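KLLA0E01827p (Kluyveromyces lactis, PDB 6AM0) probably acts as a Dcp1-family activator of mRNA decapping, stimulating the enzyme that removes the 5' cap from messenger RNA. Local coordinates at residues Leu50-Val55 against Ile105-Asn110; Phe114-Ala119 against Ile152-Lys157; Phe32-Ala37 against Pro167-Asn172; Ile98-Leu103 against Asn183-Ser188. All coordinates share one frame; numbering follows the deposited sequence.

Interaction 1 of 4, residues Leu50-Val55 against Ile105-Asn110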
loop_
_atom_site.group_PDB
_atom_site.type_symbol
_atom_site.label_atom_id
_atom_site.label_comp_id
_atom_site.label_asym_id
_atom_site.label_seq_id
_atom_site.Cartn_x
_atom_site.Cartn_y
_atom_site.Cartn_z
ATOM N N LEU F 50 -23.901 24.018 12.407
ATOM C CA LEU F 50 -23.708 25.450 12.569
ATOM C C LEU F 50 -23.319 25.789 14.004
ATOM O O LEU F 50 -23.480 24.989 14.927
ATOM C CB LEU F 50 -24.970 26.217 12.184
ATOM C CG LEU F 50 -25.241 26.347 10.688
ATOM C CD1 LEU F 50 -26.437 27.252 10.455
ATOM C CD2 LEU F 50 -24.011 26.881 9.983
ATOM N N GLU F 51 -22.811 27.005 14.179
ATOM C CA GLU F 51 -22.366 27.484 15.487
ATOM C C GLU F 51 -23.519 28.146 16.249
ATOM O O GLU F 51 -23.446 29.298 16.675
ATOM C CB GLU F 51 -21.188 28.437 15.318
ATOM C CG GLU F 51 -19.940 27.758 14.792
ATOM C CD GLU F 51 -19.403 26.720 15.759
ATOM O OE1 GLU F 51 -18.498 27.058 16.552
ATOM O OE2 GLU F 51 -19.900 25.574 15.736
ATOM N N TYR F 52 -24.598 27.384 16.418
ATOM C CA TYR F 52 -25.755 27.833 17.183
ATOM C C TYR F 52 -26.207 26.710 18.101
ATOM O O TYR F 52 -26.390 25.573 17.653
ATOM C CB TYR F 52 -26.909 28.253 16.269
ATOM C CG TYR F 52 -26.572 29.379 15.321
ATOM C CD1 TYR F 52 -26.331 30.657 15.794
ATOM C CD2 TYR F 52 -26.512 29.165 13.950
ATOM C CE1 TYR F 52 -26.030 31.688 14.936
ATOM C CE2 TYR F 52 -26.215 30.192 13.083
ATOM C CZ TYR F 52 -25.972 31.454 13.581
ATOM O OH TYR F 52 -25.671 32.490 12.726
ATOM N N GLN F 53 -26.395 27.032 19.382
ATOM C CA GLN F 53 -26.778 26.028 20.367
ATOM C C GLN F 53 -27.350 26.681 21.619
ATOM O O GLN F 53 -26.708 27.553 22.216
ATOM C CB GLN F 53 -25.571 25.168 20.736
ATOM C CG GLN F 53 -25.899 23.714 20.950
ATOM C CD GLN F 53 -24.702 22.925 21.418
ATOM O OE1 GLN F 53 -23.685 23.500 21.807
ATOM N NE2 GLN F 53 -24.812 21.602 21.382
ATOM N N GLY F 54 -28.537 26.263 22.035
ATOM C CA GLY F 54 -29.140 26.818 23.228
ATOM C C GLY F 54 -30.646 26.632 23.221
ATOM O O GLY F 54 -31.200 25.878 22.419
ATOM N N VAL F 55 -31.291 27.339 24.152
ATOM C CA VAL F 55 -32.739 27.261 24.281
ATOM C C VAL F 55 -33.396 27.830 23.036
ATOM O O VAL F 55 -32.952 28.842 22.480
ATOM C CB VAL F 55 -33.197 28.004 25.547
ATOM C CG1 VAL F 55 -32.563 29.385 25.606
ATOM C CG2 VAL F 55 -34.710 28.104 25.593
ATOM N N ILE F 105 -32.886 31.002 18.724
ATOM C CA ILE F 105 -32.061 30.156 19.567
ATOM C C ILE F 105 -31.065 31.076 20.246
ATOM O O ILE F 105 -30.209 31.680 19.579
ATOM C CB ILE F 105 -31.344 29.056 18.775
ATOM C CG1 ILE F 105 -32.366 28.178 18.059
ATOM C CG2 ILE F 105 -30.458 28.227 19.703
ATOM C CD1 ILE F 105 -31.852 26.819 17.709
ATOM N N MET F 106 -31.204 31.214 21.561
ATOM C CA MET F 106 -30.245 31.954 22.366
ATOM C C MET F 106 -28.942 31.171 22.395
ATOM O O MET F 106 -28.855 30.112 23.025
ATOM C CB MET F 106 -30.798 32.179 23.768
ATOM C CG MET F 106 -32.101 32.956 23.778
ATOM S SD MET F 106 -31.965 34.538 22.915
ATOM C CE MET F 106 -30.792 35.399 23.963
ATOM N N ASN F 107 -27.934 31.682 21.700
ATOM C CA ASN F 107 -26.727 30.915 21.443
ATOM C C ASN F 107 -25.837 30.875 22.678
ATOM O O ASN F 107 -25.549 31.913 23.284
ATOM C CB ASN F 107 -25.970 31.512 20.260
ATOM C CG ASN F 107 -24.903 30.584 19.728
ATOM O OD1 ASN F 107 -24.848 29.409 20.095
ATOM N ND2 ASN F 107 -24.052 31.102 18.851
ATOM N N ARG F 108 -25.415 29.666 23.054
ATOM C CA ARG F 108 -24.410 29.469 24.088
ATOM C C ARG F 108 -22.990 29.545 23.548
ATOM O O ARG F 108 -22.056 29.775 24.324
ATOM C CB ARG F 108 -24.597 28.106 24.764
ATOM C CG ARG F 108 -25.954 27.870 25.386
ATOM C CD ARG F 108 -26.029 26.468 25.963
ATOM N NE ARG F 108 -24.959 26.229 26.927
ATOM C CZ ARG F 108 -25.143 26.108 28.238
ATOM N NH1 ARG F 108 -26.364 26.195 28.752
ATOM N NH2 ARG F 108 -24.106 25.894 29.036
ATOM N N ILE F 109 -22.809 29.349 22.243
ATOM C CA ILE F 109 -21.472 29.270 21.666
ATOM C C ILE F 109 -20.882 30.662 21.468
ATOM O O ILE F 109 -19.781 30.958 21.946
ATOM C CB ILE F 109 -21.517 28.477 20.349
ATOM C CG1 ILE F 109 -21.977 27.040 20.620
ATOM C CG2 ILE F 109 -20.164 28.517 19.655
ATOM C CD1 ILE F 109 -22.292 26.241 19.375
ATOM N N ASN F 110 -21.598 31.534 20.765
ATOM C CA ASN F 110 -21.146 32.903 20.542
ATOM C C ASN F 110 -22.339 33.851 20.672
ATOM O O ASN F 110 -23.485 33.387 20.706
ATOM C CB ASN F 110 -20.458 33.019 19.177
ATOM C CG ASN F 110 -21.351 32.603 18.029
ATOM O OD1 ASN F 110 -22.314 33.291 17.695
ATOM N ND2 ASN F 110 -21.019 31.480 17.399
#
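Asn-107 carries CG anti to its backbone N (chi1 -166°), which lays its amide across the backbone of Glu-51 to Gln-53. Asn-107 OD1 accepts from Gln-53 N at 2.9 Å. The same Asn-107 OD1 also takes Ile-109 N, at 3.0 Å. Both donors stand above the carbonyl plane, so neither sits on a lone pair. The two bonds fix how the amide is turned. Asn-107 ND2 then gives a weak bond to Glu-51 O, at 2.9 Å. Asn-110 ND2 brings a second weak bond to that oxygen. Asp-112 also holds both amides, its O on Asn-107 ND2 and its N on Asn-110 OD1. Further along, Gln-53 O receives Arg-108 N in a nearly straight bond (165°), and Val-55 O receives Met-106 N at 3.1 Å. Gly-54 lies between them with its CA 3.3 Å from Met-106 O; a side chain there would run into that oxygen. Ile-109 CD1 covers Gln-53 CB at 3.7 Å. The guanidinium of Arg-108 reaches out to hydrogen-bond the chain of another protein. The bond from Ile-109 N to Asn-107 OD1 closes an Asx turn. It shapes the loop joining strands 101-105 and 114-118, at a corner between the two sheets of an EVH1/PH-like fold.

Interaction 2 of 4, residues Phe114-Ala119 against Ile152-Lys157; sequences FSLAIA and IKTLKK
Leu-116 reaches two partners of this buried contact, one with each methyl. Its CD2 meets CG2 of Thr-154 at 3.8 Å, the two side chains crossing at about a right angle. Its CD1 meets CG2 of Ile-152 at 4.1 Å, in an oblique crossing. A second patch lies just past the end of strand 114-118, where Ala-119 CB touches Leu-155 CD1 at 4.0 Å. No hydrogen bond joins the two segments; methyl groups make the side-chain contacts. The torsions of Thr-154 decide which branch does the packing. CG2 is anti to the carbonyl carbon and faces Leu-116. Thr-154 OG1 sits between the backbone N and the carbonyl carbon (chi1 80°), where it accepts from Lys-156 N at 3.2 Å. That bond makes an ST turn. It lies within a type I beta turn from Thr-154 to Lys-157, closed by Lys-157 N on Thr-154 O at 3.2 Å. An alanine in place of Thr-154 would probably loosen both the start of this turn and the packing under Leu-116, since the OG1 bond and the CG2 contact would go. Tyr-99 and Met-141 also touch Leu-155. Ile-152 packs on Val-143 and Ile-162 of the flanking strands. The contact joins the end of strand 149-153 to strand 114-118, an edge strand of the four-stranded sheet within this chain, whose Ser-115 bonds the backbone of another protein's chain.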
loop_
_atom_site.group_PDB
_atom_site.type_symbol
_atom_site.label_atom_id
_atom_site.label_comp_id
_atom_site.label_asym_id
_atom_site.label_seq_id
_atom_site.Cartn_x
_atom_site.Cartn_y
_atom_site.Cartn_z
ATOM N N PHE F 114 -29.561 32.542 16.773
ATOM C CA PHE F 114 -30.150 32.030 15.542
ATOM C C PHE F 114 -31.570 32.558 15.399
ATOM O O PHE F 114 -32.342 32.563 16.362
ATOM C CB PHE F 114 -30.147 30.505 15.524
ATOM C CG PHE F 114 -30.745 29.917 14.279
ATOM C CD1 PHE F 114 -30.052 29.945 13.083
ATOM C CD2 PHE F 114 -31.997 29.330 14.304
ATOM C CE1 PHE F 114 -30.598 29.401 11.935
ATOM C CE2 PHE F 114 -32.548 28.785 13.158
ATOM C CZ PHE F 114 -31.845 28.820 11.973
ATOM N N SER F 115 -31.917 33.001 14.196
ATOM C CA SER F 115 -33.186 33.670 13.963
ATOM C C SER F 115 -33.820 33.170 12.679
ATOM O O SER F 115 -33.151 33.075 11.644
ATOM C CB SER F 115 -32.996 35.187 13.886
ATOM O OG SER F 115 -33.977 35.765 13.046
ATOM N N LEU F 116 -35.110 32.860 12.750
ATOM C CA LEU F 116 -35.909 32.559 11.572
ATOM C C LEU F 116 -37.209 33.337 11.654
ATOM O O LEU F 116 -37.841 33.377 12.710
ATOM C CB LEU F 116 -36.209 31.063 11.459
ATOM C CG LEU F 116 -35.127 30.179 10.847
ATOM C CD1 LEU F 116 -35.712 28.815 10.526
ATOM C CD2 LEU F 116 -34.544 30.831 9.603
ATOM N N ALA F 117 -37.605 33.959 10.553
ATOM C CA ALA F 117 -38.917 34.579 10.480
ATOM C C ALA F 117 -39.929 33.566 9.958
ATOM O O ALA F 117 -39.597 32.687 9.160
ATOM C CB ALA F 117 -38.887 35.811 9.577
ATOM N N ILE F 118 -41.166 33.679 10.433
ATOM C CA ILE F 118 -42.246 32.814 9.971
ATOM C C ILE F 118 -43.398 33.685 9.497
ATOM O O ILE F 118 -43.868 34.561 10.233
ATOM C CB ILE F 118 -42.726 31.834 11.057
ATOM C CG1 ILE F 118 -41.570 30.965 11.549
ATOM C CG2 ILE F 118 -43.832 30.947 10.507
ATOM C CD1 ILE F 118 -41.995 29.887 12.520
ATOM N N ALA F 119 -43.846 33.438 8.266
ATOM C CA ALA F 119 -44.971 34.123 7.660
ATOM C C ALA F 119 -45.898 33.103 7.018
ATOM O O ALA F 119 -45.430 32.150 6.383
ATOM C CB ALA F 119 -44.501 35.134 6.606
ATOM N N ILE F 152 -36.546 22.597 7.860
ATOM C CA ILE F 152 -37.282 23.794 7.472
ATOM C C ILE F 152 -36.646 24.382 6.220
ATOM O O ILE F 152 -35.416 24.492 6.138
ATOM C CB ILE F 152 -37.294 24.844 8.603
ATOM C CG1 ILE F 152 -38.233 24.422 9.733
ATOM C CG2 ILE F 152 -37.645 26.229 8.070
ATOM C CD1 ILE F 152 -37.541 23.662 10.832
ATOM N N LYS F 153 -37.483 24.758 5.250
ATOM C CA LYS F 153 -37.082 25.537 4.079
ATOM C C LYS F 153 -37.677 26.931 4.242
ATOM O O LYS F 153 -38.905 27.087 4.262
ATOM C CB LYS F 153 -37.552 24.868 2.788
ATOM C CG LYS F 153 -37.258 25.631 1.498
ATOM C CD LYS F 153 -37.762 24.839 0.287
ATOM C CE LYS F 153 -37.942 25.707 -0.960
ATOM N NZ LYS F 153 -36.665 26.015 -1.661
ATOM N N THR F 154 -36.807 27.935 4.361
ATOM C CA THR F 154 -37.200 29.262 4.811
ATOM C C THR F 154 -37.806 30.081 3.674
ATOM O O THR F 154 -37.976 29.614 2.544
ATOM C CB THR F 154 -36.002 30.001 5.403
ATOM O OG1 THR F 154 -35.197 30.537 4.343
ATOM C CG2 THR F 154 -35.156 29.060 6.241
ATOM N N LEU F 155 -38.129 31.339 3.989
ATOM C CA LEU F 155 -38.728 32.238 3.010
ATOM C C LEU F 155 -37.748 32.653 1.925
ATOM O O LEU F 155 -38.181 33.068 0.846
ATOM C CB LEU F 155 -39.278 33.481 3.705
ATOM C CG LEU F 155 -40.447 33.272 4.665
ATOM C CD1 LEU F 155 -40.736 34.567 5.380
ATOM C CD2 LEU F 155 -41.681 32.794 3.922
ATOM N N LYS F 156 -36.444 32.567 2.188
ATOM C CA LYS F 156 -35.429 32.845 1.181
ATOM C C LYS F 156 -34.733 31.574 0.706
ATOM O O LYS F 156 -33.612 31.640 0.189
ATOM C CB LYS F 156 -34.407 33.848 1.712
ATOM C CG LYS F 156 -35.038 35.124 2.229
ATOM C CD LYS F 156 -34.013 36.221 2.438
ATOM C CE LYS F 156 -33.627 36.875 1.122
ATOM N NZ LYS F 156 -33.610 38.362 1.227
ATOM N N LYS F 157 -35.372 30.417 0.893
ATOM C CA LYS F 157 -34.953 29.137 0.328
ATOM C C LYS F 157 -33.690 28.575 0.974
ATOM O O LYS F 157 -33.076 27.650 0.430
ATOM C CB LYS F 157 -34.767 29.241 -1.190
ATOM C CG LYS F 157 -35.992 29.757 -1.930
ATOM C CD LYS F 157 -35.618 30.243 -3.321
ATOM C CE LYS F 157 -36.682 31.166 -3.896
ATOM N NZ LYS F 157 -36.194 31.835 -5.135
#

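Interaction 3 of 4, residues Phe32-Ala37 against Pro167-Asn172; sequences FHTPHA and PEDRQN
Strand 32-34 and helix 167-172 run roughly antiparallel, their axes 147° apart and 9.8 Å from each other at closest approach. Asp-169 is the residue of the helix that carries the contact. Its CG is anti to the carbonyl carbon, and the carboxylate reaches two side chains of the strand. Thr-34 holds OG1 anti to its backbone N (chi1 -176°). Thr-34 OG1 donates to Asp-169 OD2 at 3.1 Å, on the anti lone pair of that oxygen. The two side chains run alongside one another, antiparallel. Phe-32, with CG also anti to its backbone N, brings the tip of its ring to the same carboxylate. Phe-32 CZ lies 3.8 Å from Asp-169 CG. OD1 sits in the ring plane, at the edge, and ring and carboxylate planes are 79° apart. Asn-172, one turn along the helix, sets its CB 4.3 Å from Phe-32 CZ. Ile-173 and Leu-176 continue the helical surface against the ring. Thr-166 OG1 also hydrogen-bonds OD2, so two hydroxyls hold one oxygen. An alanine in place of Asp-169 would probably weaken the hold of the helix on the strand, since both hydroxyls would lose this acceptor and the Phe-32 edge its carboxylate. The hydroxyls, and the slightly positive rim of the Phe-32 ring near OD1, would be expected to help keep Asp-169 ionised.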
loop_
_atom_site.group_PDB
_atom_site.type_symbol
_atom_site.label_atom_id
_atom_site.label_comp_id
_atom_site.label_asym_id
_atom_site.label_seq_id
_atom_site.Cartn_x
_atom_site.Cartn_y
_atom_site.Cartn_z
ATOM N N PHE F 32 -43.849 29.127 22.309
ATOM C CA PHE F 32 -43.274 27.821 22.593
ATOM C C PHE F 32 -41.814 27.973 22.990
ATOM O O PHE F 32 -41.133 28.915 22.576
ATOM C CB PHE F 32 -43.385 26.881 21.389
ATOM C CG PHE F 32 -42.909 25.486 21.668
ATOM C CD1 PHE F 32 -43.713 24.595 22.356
ATOM C CD2 PHE F 32 -41.657 25.069 21.251
ATOM C CE1 PHE F 32 -43.282 23.312 22.620
ATOM C CE2 PHE F 32 -41.221 23.786 21.515
ATOM C CZ PHE F 32 -42.036 22.906 22.198
ATOM N N HIS F 33 -41.339 27.022 23.790
ATOM C CA HIS F 33 -39.966 27.033 24.270
ATOM C C HIS F 33 -39.514 25.598 24.507
ATOM O O HIS F 33 -40.277 24.779 25.027
ATOM C CB HIS F 33 -39.850 27.871 25.550
ATOM C CG HIS F 33 -39.119 27.187 26.660
ATOM N ND1 HIS F 33 -39.675 26.166 27.402
ATOM C CD2 HIS F 33 -37.879 27.388 27.166
ATOM C CE1 HIS F 33 -38.803 25.758 28.308
ATOM N NE2 HIS F 33 -37.707 26.486 28.187
ATOM N N THR F 34 -38.275 25.297 24.110
ATOM C CA THR F 34 -37.655 24.005 24.355
ATOM C C THR F 34 -36.247 24.204 24.901
ATOM O O THR F 34 -35.523 25.116 24.464
ATOM C CB THR F 34 -37.613 23.138 23.082
ATOM O OG1 THR F 34 -37.072 21.848 23.398
ATOM C CG2 THR F 34 -36.759 23.773 22.012
ATOM N N PRO F 35 -35.834 23.361 25.857
ATOM C CA PRO F 35 -34.586 23.628 26.595
ATOM C C PRO F 35 -33.344 23.720 25.730
ATOM O O PRO F 35 -32.504 24.596 25.968
ATOM C CB PRO F 35 -34.502 22.439 27.564
ATOM C CG PRO F 35 -35.903 21.977 27.720
ATOM C CD PRO F 35 -36.559 22.198 26.398
ATOM N N HIS F 36 -33.179 22.843 24.746
ATOM C CA HIS F 36 -31.948 22.849 23.971
ATOM C C HIS F 36 -32.240 22.492 22.524
ATOM O O HIS F 36 -33.115 21.669 22.243
ATOM C CB HIS F 36 -30.919 21.879 24.560
ATOM C CG HIS F 36 -29.524 22.128 24.086
ATOM N ND1 HIS F 36 -28.827 21.221 23.318
ATOM C CD2 HIS F 36 -28.699 23.187 24.262
ATOM C CE1 HIS F 36 -27.631 21.709 23.044
ATOM N NE2 HIS F 36 -27.527 22.900 23.607
ATOM N N ALA F 37 -31.506 23.124 21.612
ATOM C CA ALA F 37 -31.647 22.852 20.189
ATOM C C ALA F 37 -30.322 23.125 19.493
ATOM O O ALA F 37 -29.623 24.085 19.830
ATOM C CB ALA F 37 -32.756 23.700 19.559
ATOM N N PRO F 167 -37.085 14.761 23.218
ATOM C CA PRO F 167 -37.667 14.153 22.007
ATOM C C PRO F 167 -39.131 14.489 21.778
ATOM O O PRO F 167 -39.519 14.766 20.635
ATOM C CB PRO F 167 -37.456 12.648 22.238
ATOM C CG PRO F 167 -37.274 12.503 23.712
ATOM C CD PRO F 167 -36.580 13.750 24.161
ATOM N N GLU F 168 -39.964 14.474 22.821
ATOM C CA GLU F 168 -41.389 14.722 22.618
ATOM C C GLU F 168 -41.683 16.144 22.157
ATOM O O GLU F 168 -42.819 16.419 21.755
ATOM C CB GLU F 168 -42.181 14.414 23.893
ATOM C CG GLU F 168 -41.764 15.208 25.121
ATOM C CD GLU F 168 -40.588 14.586 25.851
ATOM O OE1 GLU F 168 -40.138 13.496 25.439
ATOM O OE2 GLU F 168 -40.115 15.188 26.838
ATOM N N ASP F 169 -40.699 17.046 22.199
ATOM C CA ASP F 169 -40.877 18.383 21.644
ATOM C C ASP F 169 -40.626 18.434 20.143
ATOM O O ASP F 169 -41.128 19.350 19.479
ATOM C CB ASP F 169 -39.950 19.385 22.338
ATOM C CG ASP F 169 -40.455 19.801 23.708
ATOM O OD1 ASP F 169 -41.625 19.502 24.031
ATOM O OD2 ASP F 169 -39.682 20.441 24.454
ATOM N N ARG F 170 -39.867 17.481 19.598
ATOM C CA ARG F 170 -39.537 17.505 18.175
ATOM C C ARG F 170 -40.801 17.579 17.328
ATOM O O ARG F 170 -41.024 18.554 16.600
ATOM C CB ARG F 170 -38.698 16.276 17.822
ATOM C CG ARG F 170 -37.483 16.122 18.719
ATOM C CD ARG F 170 -36.499 15.093 18.201
ATOM N NE ARG F 170 -35.286 15.087 19.013
ATOM C CZ ARG F 170 -34.917 14.084 19.802
ATOM N NH1 ARG F 170 -35.658 12.988 19.873
ATOM N NH2 ARG F 170 -33.800 14.174 20.510
ATOM N N GLN F 171 -41.658 16.562 17.445
ATOM C CA GLN F 171 -42.973 16.613 16.814
ATOM C C GLN F 171 -43.701 17.901 17.184
ATOM O O GLN F 171 -44.258 18.586 16.316
ATOM C CB GLN F 171 -43.793 15.388 17.224
ATOM C CG GLN F 171 -45.032 15.143 16.378
ATOM C CD GLN F 171 -44.701 14.596 15.001
ATOM O OE1 GLN F 171 -43.662 13.961 14.804
ATOM N NE2 GLN F 171 -45.582 14.844 14.038
ATOM N N ASN F 172 -43.666 18.267 18.471
ATOM C CA ASN F 172 -44.365 19.467 18.923
ATOM C C ASN F 172 -43.890 20.704 18.175
ATOM O O ASN F 172 -44.682 21.621 17.919
ATOM C CB ASN F 172 -44.185 19.651 20.430
ATOM C CG ASN F 172 -45.217 18.889 21.238
ATOM O OD1 ASN F 172 -46.410 18.926 20.936
ATOM N ND2 ASN F 172 -44.760 18.192 22.271
#

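Interaction 4 of 4, residues Ile98-Leu103 against Asn183-Ser188; sequences IYNYGL and NEPTDS
The tail that follows the C-terminal helix 167-182 folds here over the start of strand 101-105, in the four-stranded sheet. Pro-185 and Tyr-101 carry the contact. Tyr-101 has CG anti to the carbonyl carbon, and its ring reaches across so that the hydroxyl arrives at the tail. Tyr-101 OH lies 3.3 Å from Pro-185 CA and 3.5 Å from Pro-185 N. The hydroxyl thus meets the backbone end of the proline, at CA and N. Asn-100 meets the tip of that ring, crossing at about a right angle, with Asn-100 ND2 3.8 Å from Pro-185 CG. Asn-100 also braces its neighbour: its CB sits 3.5 Å above the plane of the Tyr-101 ring, over the centre. Leu-60 and Ile-118, on the two neighbouring strands, also touch the Tyr-101 side chain. Val-63, Pro-120 and Val-123 pack around Asn-100. Asp-187 of the tail touches Leu-60, and Glu-184 touches Ser-122. No hydrogen bond crosses between the two segments. The polar tips of Tyr-101 and Asn-100 meet mostly carbon of Pro-185, so the tail is held here by shape and van der Waals contact, without a directional bond between the segments.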
loop_
_atom_site.group_PDB
_atom_site.type_symbol
_atom_site.label_atom_id
_atom_site.label_comp_id
_atom_site.label_asym_id
_atom_site.label_seq_id
_atom_site.Cartn_x
_atom_site.Cartn_y
_atom_site.Cartn_z
ATOM N N ILE F 98 -43.311 42.478 8.003
ATOM C CA ILE F 98 -44.602 41.864 7.710
ATOM C C ILE F 98 -44.656 40.455 8.280
ATOM O O ILE F 98 -45.565 39.683 7.960
ATOM C CB ILE F 98 -44.868 41.839 6.192
ATOM C CG1 ILE F 98 -43.841 40.929 5.507
ATOM C CG2 ILE F 98 -44.836 43.247 5.613
ATOM C CD1 ILE F 98 -44.293 40.406 4.162
ATOM N N TYR F 99 -43.692 40.114 9.123
ATOM C CA TYR F 99 -43.468 38.735 9.540
ATOM C C TYR F 99 -44.150 38.500 10.883
ATOM O O TYR F 99 -43.731 39.050 11.906
ATOM C CB TYR F 99 -41.973 38.435 9.594
ATOM C CG TYR F 99 -41.283 38.807 8.304
ATOM C CD1 TYR F 99 -41.408 38.009 7.177
ATOM C CD2 TYR F 99 -40.532 39.970 8.205
ATOM C CE1 TYR F 99 -40.792 38.350 5.990
ATOM C CE2 TYR F 99 -39.912 40.320 7.024
ATOM C CZ TYR F 99 -40.044 39.508 5.921
ATOM O OH TYR F 99 -39.426 39.854 4.743
ATOM N N ASN F 100 -45.197 37.670 10.869
ATOM C CA ASN F 100 -46.045 37.512 12.045
ATOM C C ASN F 100 -45.323 36.780 13.169
ATOM O O ASN F 100 -45.523 37.098 14.346
ATOM C CB ASN F 100 -47.328 36.767 11.672
ATOM C CG ASN F 100 -48.189 37.538 10.686
ATOM O OD1 ASN F 100 -48.172 37.269 9.485
ATOM N ND2 ASN F 100 -48.951 38.498 11.193
ATOM N N TYR F 101 -44.492 35.792 12.840
ATOM C CA TYR F 101 -43.929 34.926 13.865
ATOM C C TYR F 101 -42.409 34.911 13.772
ATOM O O TYR F 101 -41.820 35.296 12.759
ATOM C CB TYR F 101 -44.501 33.506 13.749
ATOM C CG TYR F 101 -45.965 33.506 13.361
ATOM C CD1 TYR F 101 -46.944 33.912 14.262
ATOM C CD2 TYR F 101 -46.365 33.123 12.088
ATOM C CE1 TYR F 101 -48.283 33.927 13.906
ATOM C CE2 TYR F 101 -47.701 33.133 11.725
ATOM C CZ TYR F 101 -48.655 33.537 12.637
ATOM O OH TYR F 101 -49.983 33.548 12.275
ATOM N N GLY F 102 -41.783 34.469 14.853
ATOM C CA GLY F 102 -40.336 34.394 14.914
ATOM C C GLY F 102 -39.887 33.166 15.677
ATOM O O GLY F 102 -40.595 32.650 16.543
ATOM N N LEU F 103 -38.697 32.691 15.324
ATOM C CA LEU F 103 -38.010 31.619 16.026
ATOM C C LEU F 103 -36.622 32.121 16.376
ATOM O O LEU F 103 -35.989 32.823 15.578
ATOM C CB LEU F 103 -37.920 30.344 15.173
ATOM C CG LEU F 103 -37.466 29.033 15.822
ATOM C CD1 LEU F 103 -38.060 27.857 15.064
ATOM C CD2 LEU F 103 -35.952 28.908 15.862
ATOM N N ASN F 183 -52.537 29.078 8.350
ATOM C CA ASN F 183 -53.570 29.985 8.824
ATOM C C ASN F 183 -52.998 31.381 9.031
ATOM O O ASN F 183 -51.810 31.551 9.325
ATOM C CB ASN F 183 -54.193 29.494 10.146
ATOM C CG ASN F 183 -54.437 27.991 10.165
ATOM O OD1 ASN F 183 -53.589 27.206 9.741
ATOM N ND2 ASN F 183 -55.598 27.587 10.665
ATOM N N GLU F 184 -53.867 32.380 8.877
ATOM C CA GLU F 184 -53.552 33.767 9.183
ATOM C C GLU F 184 -53.481 33.943 10.703
ATOM O O GLU F 184 -53.863 33.042 11.451
ATOM C CB GLU F 184 -54.605 34.669 8.540
ATOM C CG GLU F 184 -54.689 34.489 7.035
ATOM C CD GLU F 184 -56.109 34.391 6.513
ATOM O OE1 GLU F 184 -56.405 35.031 5.481
ATOM O OE2 GLU F 184 -56.925 33.671 7.127
ATOM N N PRO F 185 -52.980 35.085 11.198
ATOM C CA PRO F 185 -52.832 35.245 12.655
ATOM C C PRO F 185 -54.162 35.134 13.392
ATOM O O PRO F 185 -55.184 35.667 12.954
ATOM C CB PRO F 185 -52.226 36.647 12.801
ATOM C CG PRO F 185 -52.503 37.332 11.499
ATOM C CD PRO F 185 -52.429 36.246 10.475
ATOM N N THR F 186 -54.136 34.427 14.530
ATOM C CA THR F 186 -55.343 34.159 15.316
ATOM C C THR F 186 -55.170 34.290 16.826
ATOM O O THR F 186 -56.172 34.533 17.511
ATOM C CB THR F 186 -55.880 32.748 15.024
ATOM O OG1 THR F 186 -54.900 31.771 15.399
ATOM C CG2 THR F 186 -56.212 32.578 13.557
ATOM N N ASP F 187 -53.962 34.130 17.378
ATOM C CA ASP F 187 -53.719 34.045 18.822
ATOM C C ASP F 187 -54.551 32.914 19.441
ATOM O O ASP F 187 -55.517 33.142 20.172
ATOM C CB ASP F 187 -54.016 35.379 19.525
ATOM C CG ASP F 187 -53.592 36.588 18.708
ATOM O OD1 ASP F 187 -52.689 36.454 17.857
ATOM O OD2 ASP F 187 -54.162 37.679 18.919
ATOM N N SER F 188 -54.144 31.675 19.137
ATOM C CA SER F 188 -55.032 30.553 19.435
ATOM C C SER F 188 -54.381 29.202 19.734
ATOM O O SER F 188 -55.095 28.265 20.106
ATOM C CB SER F 188 -56.008 30.357 18.273
ATOM O OG SER F 188 -56.801 31.511 18.062
#

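Overall arrangement
Interactions 4, 1 and 2 each have one segment, in that order, along the hairpin of strands 101-105 and 114-118. Interactions 2 and 4 have centres about 13 Å apart and touch through the pairing of these strands. Interactions 1 and 2, about 17 Å apart, meet where Phe-114 packs on Tyr-52. Interaction 3 brings residues 32-37 and 167-172 together, and both segments of interactions 1 and 2 lie between these in the chain. It adjoins interaction 1, about 15 Å away, through Gly-54 and Ala-37. Interactions 1 and 4 are about 24 Å apart, on opposite sides of the chain's centre. Together the contacts tie both sheets and the C-terminal helix into one compact domain.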